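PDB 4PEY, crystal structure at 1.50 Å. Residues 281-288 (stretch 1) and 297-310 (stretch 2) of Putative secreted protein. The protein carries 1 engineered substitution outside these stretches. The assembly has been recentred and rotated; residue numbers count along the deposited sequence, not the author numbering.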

# COMPACT_ATOMS: atom_id res chain seq x y z
N GLN A 281 3.47 -14.64 -24.83
CA GLN A 281 3.84 -14.12 -26.15
C GLN A 281 4.74 -12.89 -26.06
O GLN A 281 5.16 -12.36 -27.09
CB GLN A 281 2.58 -13.82 -26.96
CG GLN A 281 1.79 -15.08 -27.32
CD GLN A 281 0.43 -14.78 -27.92
OE1 GLN A 281 0.18 -13.68 -28.40
NE2 GLN A 281 -0.45 -15.78 -27.90
N GLY A 282 5.03 -12.43 -24.85
CA GLY A 282 5.99 -11.35 -24.66
C GLY A 282 5.42 -9.98 -24.35
O GLY A 282 6.16 -9.01 -24.25
N LEU A 283 4.10 -9.90 -24.21
CA LEU A 283 3.46 -8.63 -23.86
C LEU A 283 3.46 -8.36 -22.36
O LEU A 283 3.39 -9.29 -21.56
CB LEU A 283 2.02 -8.59 -24.38
CG LEU A 283 1.87 -8.66 -25.90
CD1 LEU A 283 0.40 -8.77 -26.27
CD2 LEU A 283 2.51 -7.45 -26.58
N HIS A 284 3.53 -7.09 -22.01
CA HIS A 284 3.28 -6.66 -20.64
C HIS A 284 1.77 -6.54 -20.44
O HIS A 284 1.00 -6.78 -21.37
CB HIS A 284 3.99 -5.34 -20.37
CG HIS A 284 5.46 -5.39 -20.62
ND1 HIS A 284 6.36 -5.76 -19.64
CD2 HIS A 284 6.19 -5.15 -21.74
CE1 HIS A 284 7.59 -5.73 -20.14
NE2 HIS A 284 7.51 -5.37 -21.41
N LEU A 285 1.35 -6.21 -19.22
CA LEU A 285 -0.07 -6.12 -18.89
C LEU A 285 -0.44 -4.74 -18.39
O LEU A 285 0.19 -4.23 -17.46
CB LEU A 285 -0.45 -7.16 -17.83
CG LEU A 285 -0.25 -8.63 -18.24
CD1 LEU A 285 -0.53 -9.55 -17.06
CD2 LEU A 285 -1.15 -9.00 -19.43
N LEU A 286 -1.45 -4.13 -19.00
CA LEU A 286 -2.03 -2.88 -18.52
C LEU A 286 -3.49 -3.12 -18.18
O LEU A 286 -4.31 -3.30 -19.09
CB LEU A 286 -1.91 -1.76 -19.56
CG LEU A 286 -2.39 -0.38 -19.10
CD1 LEU A 286 -1.46 0.18 -18.04
CD2 LEU A 286 -2.52 0.57 -20.28
N PHE A 287 -3.82 -3.16 -16.89
CA PHE A 287 -5.19 -3.39 -16.47
C PHE A 287 -5.95 -2.07 -16.42
O PHE A 287 -5.71 -1.22 -15.56
CB PHE A 287 -5.26 -4.09 -15.09
CG PHE A 287 -4.77 -5.50 -15.10
CD1 PHE A 287 -3.41 -5.78 -15.00
CD2 PHE A 287 -5.66 -6.57 -15.19
CE1 PHE A 287 -2.95 -7.09 -15.00
CE2 PHE A 287 -5.20 -7.87 -15.20
CZ PHE A 287 -3.85 -8.13 -15.10
N THR A 288 -6.88 -1.89 -17.35
CA THR A 288 -7.72 -0.70 -17.34
C THR A 288 -8.70 -0.81 -16.16
O THR A 288 -8.91 -1.91 -15.64
CB THR A 288 -8.47 -0.53 -18.68
OG1 THR A 288 -9.37 -1.63 -18.89
CG2 THR A 288 -7.47 -0.47 -19.83
N PRO A 297 -5.33 -18.94 -12.10
CA PRO A 297 -4.39 -17.86 -11.77
C PRO A 297 -3.84 -17.12 -12.98
O PRO A 297 -3.60 -17.72 -14.03
CB PRO A 297 -3.25 -18.59 -11.05
CG PRO A 297 -3.88 -19.84 -10.52
CD PRO A 297 -4.91 -20.23 -11.53
N ILE A 298 -3.67 -15.81 -12.83
CA ILE A 298 -2.85 -15.05 -13.75
C ILE A 298 -1.40 -15.43 -13.47
O ILE A 298 -0.94 -15.32 -12.33
CB ILE A 298 -3.06 -13.53 -13.59
CG1 ILE A 298 -4.48 -13.15 -14.03
CG2 ILE A 298 -2.01 -12.74 -14.36
CD1 ILE A 298 -4.94 -11.80 -13.51
N GLU A 299 -0.70 -15.90 -14.50
CA GLU A 299 0.66 -16.37 -14.35
C GLU A 299 1.64 -15.46 -15.07
O GLU A 299 1.54 -15.26 -16.28
CB GLU A 299 0.80 -17.81 -14.87
CG GLU A 299 -0.13 -18.77 -14.16
CD GLU A 299 0.25 -20.21 -14.35
OE1 GLU A 299 1.17 -20.49 -15.14
OE2 GLU A 299 -0.39 -21.08 -13.71
N ILE A 300 2.57 -14.89 -14.31
CA ILE A 300 3.61 -14.04 -14.88
C ILE A 300 4.95 -14.75 -14.70
O ILE A 300 5.55 -14.70 -13.63
CB ILE A 300 3.63 -12.65 -14.21
CG1 ILE A 300 2.27 -11.97 -14.37
CG2 ILE A 300 4.74 -11.78 -14.80
CD1 ILE A 300 2.18 -10.64 -13.67
N ASP A 301 5.39 -15.43 -15.75
CA ASP A 301 6.61 -16.24 -15.69
C ASP A 301 7.61 -15.83 -16.77
O ASP A 301 8.32 -16.66 -17.35
CB ASP A 301 6.29 -17.73 -15.81
CG ASP A 301 7.41 -18.61 -15.30
OD1 ASP A 301 8.22 -18.12 -14.48
OD2 ASP A 301 7.51 -19.78 -15.73
N ARG A 302 7.64 -14.53 -17.04
CA ARG A 302 8.58 -13.94 -17.98
C ARG A 302 9.31 -12.81 -17.26
O ARG A 302 8.66 -11.95 -16.66
CB ARG A 302 7.87 -13.42 -19.22
CG ARG A 302 8.82 -13.01 -20.33
CD ARG A 302 8.09 -12.31 -21.47
NE ARG A 302 7.96 -10.87 -21.23
CZ ARG A 302 6.81 -10.22 -21.08
NH1 ARG A 302 6.81 -8.91 -20.87
NH2 ARG A 302 5.66 -10.87 -21.16
N ALA A 303 10.64 -12.83 -17.31
CA ALA A 303 11.42 -11.78 -16.66
C ALA A 303 11.05 -10.38 -17.15
O ALA A 303 10.72 -10.19 -18.33
CB ALA A 303 12.90 -12.03 -16.88
N ASN A 304 11.07 -9.42 -16.23
CA ASN A 304 10.86 -8.00 -16.53
C ASN A 304 9.45 -7.62 -16.95
O ASN A 304 9.22 -6.50 -17.43
CB ASN A 304 11.87 -7.55 -17.60
CG ASN A 304 13.23 -7.31 -17.02
OD1 ASN A 304 13.36 -6.69 -15.96
ND2 ASN A 304 14.26 -7.84 -17.67
N THR A 305 8.50 -8.52 -16.76
CA THR A 305 7.11 -8.21 -17.11
C THR A 305 6.54 -7.15 -16.17
O THR A 305 6.62 -7.30 -14.95
CB THR A 305 6.20 -9.46 -17.03
OG1 THR A 305 6.71 -10.49 -17.88
CG2 THR A 305 4.79 -9.12 -17.47
N VAL A 306 5.98 -6.10 -16.76
CA VAL A 306 5.24 -5.09 -16.02
C VAL A 306 3.76 -5.45 -16.01
O VAL A 306 3.18 -5.73 -17.06
CB VAL A 306 5.43 -3.68 -16.64
CG1 VAL A 306 4.58 -2.64 -15.90
CG2 VAL A 306 6.90 -3.28 -16.61
N ALA A 307 3.15 -5.44 -14.83
CA ALA A 307 1.71 -5.63 -14.71
C ALA A 307 1.18 -4.43 -13.95
O ALA A 307 1.29 -4.37 -12.72
CB ALA A 307 1.38 -6.94 -14.00
N LEU A 308 0.64 -3.47 -14.70
CA LEU A 308 0.31 -2.15 -14.18
C LEU A 308 -1.18 -1.92 -14.20
O LEU A 308 -1.80 -2.04 -15.26
CB LEU A 308 1.03 -1.07 -15.00
CG LEU A 308 0.76 0.40 -14.67
CD1 LEU A 308 1.16 0.73 -13.23
CD2 LEU A 308 1.47 1.32 -15.68
N GLY A 309 -1.77 -1.58 -13.05
CA GLY A 309 -3.18 -1.29 -12.98
C GLY A 309 -3.49 0.20 -12.94
O GLY A 309 -2.72 0.99 -12.38
N LEU A 310 -4.61 0.58 -13.55
CA LEU A 310 -5.14 1.93 -13.51
C LEU A 310 -6.46 1.93 -12.74
O LEU A 310 -7.19 0.94 -12.77
CB LEU A 310 -5.37 2.48 -14.92
CG LEU A 310 -4.21 2.41 -15.91
CD1 LEU A 310 -4.63 2.88 -17.30
CD2 LEU A 310 -3.04 3.23 -15.39

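Two parallel strands, 284-287 and 306-309, carry this contact; Phe-287 and Arg-302 have the most surface covered in it, with His-284 and Leu-285 level just behind. The backbone sets the register: Leu-285 N donates to Val-306 O (2.9 Å), Leu-308 N to Leu-285 O (2.9 Å), Phe-287 N to Leu-308 O (2.8 Å) and Leu-310 N to Phe-287 O (2.9 Å).

Where the ladder begins, a side chain takes over. His-284, with chi1 in m, places ND1 2.9 Å from Val-306 N in a nearly straight hydrogen bond; the ring must be unprotonated at ND1 to accept it. Arg-302 reaches back from the type II turn 302-305, its NH2 giving a hydrogen bond to Leu-283 O (2.8 Å), while its NH1 lies over one face of the imidazole. One face of the guanidinium rests on Gly-282, whose positive phi follows a helix and would jam a CB against the preceding carbonyl.

Farther along, Phe-287 shares a sheet face with Leu-285 and Ala-307. Its CZ meets Ile-298 CD1 at 4.1 Å, and Ala-307 sits at the ring edge, its CB 4.4 Å from Phe-287 CE1. On the other face Leu-286 CD1 packs against Leu-308 CD2 at 3.9 Å. All six are buried, as suits apolar side chains; the stretches together bury 711 Å². Polar groups secure the strand entrance.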